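Local coordinates for protein Rab GDP-dissociation inhibitor (Saccharomyces cerevisiae, PDB 2BCG) that inhibits GDP dissociation from the Rab GTPase Sec4, extracts GDP-bound Ypt7 from vacuolar membranes and is essential to the yeast secretory pathway, at residues P130-E133 / I134-I137. Sequence-based numbering, arbitrary orientation.
Sequences PANE and IEAI. With GER (geran-8-yl geran), chain C.
Asn-132 and Glu-135 show how a helix start can be tied twice to the loop before it. At the N-cap, Asn-132 turns its side chain towards the first turn of the helix, CG lying between the backbone N and the carbonyl carbon (chi1 63°), which brings Asn-132 OD1 to 2.7 Å from Glu-135 N. This capping bond is met almost head-on, the C=O...N angle being 174°, and it supplies an acceptor to a first-turn N-H, in the manner of an N-cap. Glu-135 answers in the reverse direction. Its extended chain passes across the Asn-132 amide at about a right angle, Glu-135 CG 3.3 Å from Asn-132 OD1. Glu-135 OE2 accepts from Ala-131 N at 2.8 Å, on its anti side and 28° out of the carboxylate plane, and also forms a salt bridge with Lys-128. With an alanine here, Ala-131 N would probably lose its acceptor and Lys-128 its charged mate. Next to this, Pro-130 CB packs 4.0 Å from Ala-136 CB. Pro-130 and Ala-136 line the pocket of one geranylgeranyl group, and Ala-136 touches a second as well: Pro-130 O comes within 3.4 Å of C14 of the first lipid, and Ala-136 O within 3.3 Å of its C20. The turn thus links strand 125-128, at the edge of the mixed sheet, to helix 133-138, while Ala-136 O accepts a hydrogen bond from Lys-147 of the following helix 144-159.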
loop_
_atom_site.group_PDB
_atom_site.type_symbol
_atom_site.label_atom_id
_atom_site.label_comp_id
_atom_site.label_asym_id
_atom_site.label_seq_id
_atom_site.Cartn_x
_atom_site.Cartn_y
_atom_site.Cartn_z
ATOM N N PRO A 130 -1.407 14.075 23.565
ATOM C CA PRO A 130 -0.623 13.093 24.341
ATOM C C PRO A 130 -0.647 11.653 23.802
ATOM O O PRO A 130 -1.662 11.170 23.297
ATOM C CB PRO A 130 -1.247 13.169 25.757
ATOM C CG PRO A 130 -1.785 14.533 25.855
ATOM C CD PRO A 130 -2.283 14.896 24.433
ATOM N N ALA A 131 0.509 11.007 23.898
ATOM C CA ALA A 131 0.669 9.621 23.485
ATOM C C ALA A 131 1.135 8.766 24.655
ATOM O O ALA A 131 1.351 7.560 24.498
ATOM C CB ALA A 131 1.660 9.522 22.303
ATOM N N ASN A 132 1.321 9.402 25.818
ATOM C CA ASN A 132 1.708 8.676 27.039
ATOM C C ASN A 132 1.282 9.461 28.280
ATOM O O ASN A 132 0.805 10.590 28.166
ATOM C CB ASN A 132 3.215 8.354 27.023
ATOM C CG ASN A 132 4.090 9.596 27.031
ATOM O OD1 ASN A 132 3.771 10.587 27.681
ATOM N ND2 ASN A 132 5.207 9.548 26.299
ATOM N N GLU A 133 1.455 8.884 29.475
ATOM C CA GLU A 133 0.998 9.551 30.699
ATOM C C GLU A 133 1.738 10.859 31.011
ATOM O O GLU A 133 1.093 11.839 31.421
ATOM C CB GLU A 133 1.097 8.603 31.907
ATOM C CG GLU A 133 0.461 9.171 33.187
ATOM C CD GLU A 133 0.368 8.139 34.286
ATOM O OE1 GLU A 133 1.085 7.124 34.173
ATOM O OE2 GLU A 133 -0.425 8.337 35.227
ATOM N N ILE A 134 3.063 10.879 30.829
ATOM C CA ILE A 134 3.858 12.102 31.011
ATOM C C ILE A 134 3.326 13.240 30.135
ATOM O O ILE A 134 3.164 14.379 30.617
ATOM C CB ILE A 134 5.356 11.852 30.712
ATOM C CG1 ILE A 134 5.948 10.976 31.820
ATOM C CG2 ILE A 134 6.113 13.189 30.514
ATOM C CD1 ILE A 134 7.181 10.189 31.394
ATOM N N GLU A 135 3.040 12.930 28.868
ATOM C CA GLU A 135 2.539 13.949 27.942
ATOM C C GLU A 135 1.133 14.400 28.373
ATOM O O GLU A 135 0.787 15.594 28.267
ATOM C CB GLU A 135 2.534 13.460 26.488
ATOM C CG GLU A 135 3.928 13.318 25.869
ATOM C CD GLU A 135 3.911 12.899 24.394
ATOM O OE1 GLU A 135 5.030 12.814 23.813
ATOM O OE2 GLU A 135 2.840 12.613 23.822
ATOM N N ALA A 136 0.324 13.447 28.854
ATOM C CA ALA A 136 -1.008 13.767 29.361
ATOM C C ALA A 136 -0.960 14.690 30.589
ATOM O O ALA A 136 -1.743 15.651 30.702
ATOM C CB ALA A 136 -1.789 12.501 29.661
ATOM N N ILE A 137 -0.016 14.426 31.481
ATOM C CA ILE A 137 0.204 15.304 32.640
ATOM C C ILE A 137 0.630 16.704 32.189
ATOM O O ILE A 137 0.099 17.716 32.697
ATOM C CB ILE A 137 1.228 14.665 33.590
ATOM C CG1 ILE A 137 0.546 13.494 34.310
ATOM C CG2 ILE A 137 1.798 15.691 34.587
ATOM C CD1 ILE A 137 1.524 12.441 34.823
HETATM C C1 GER C . -2.550 0.151 28.642
HETATM C C2 GER C . -1.644 1.396 28.552
HETATM C C3 GER C . -1.930 2.600 29.212
HETATM C C4 GER C . -3.188 2.739 30.091
HETATM C C5 GER C . -0.978 3.812 29.078
HETATM C C6 GER C . -1.013 4.460 27.678
HETATM C C7 GER C . -1.958 5.492 27.573
HETATM C C8 GER C . -2.911 5.660 26.555
HETATM C C9 GER C . -2.998 4.623 25.429
HETATM C C10 GER C . -3.913 6.841 26.571
HETATM C C11 GER C . -3.535 8.113 25.779
HETATM C C12 GER C . -4.227 9.192 26.351
HETATM C C13 GER C . -4.839 10.338 25.817
HETATM C C14 GER C . -4.841 10.635 24.308
HETATM C C15 GER C . -5.529 11.310 26.793
HETATM C C16 GER C . -5.377 12.793 26.430
HETATM C C17 GER C . -5.045 13.566 27.546
HETATM C C18 GER C . -4.984 14.960 27.691
HETATM C C19 GER C . -5.301 15.943 26.557
HETATM C C20 GER C . -4.583 15.539 29.040
#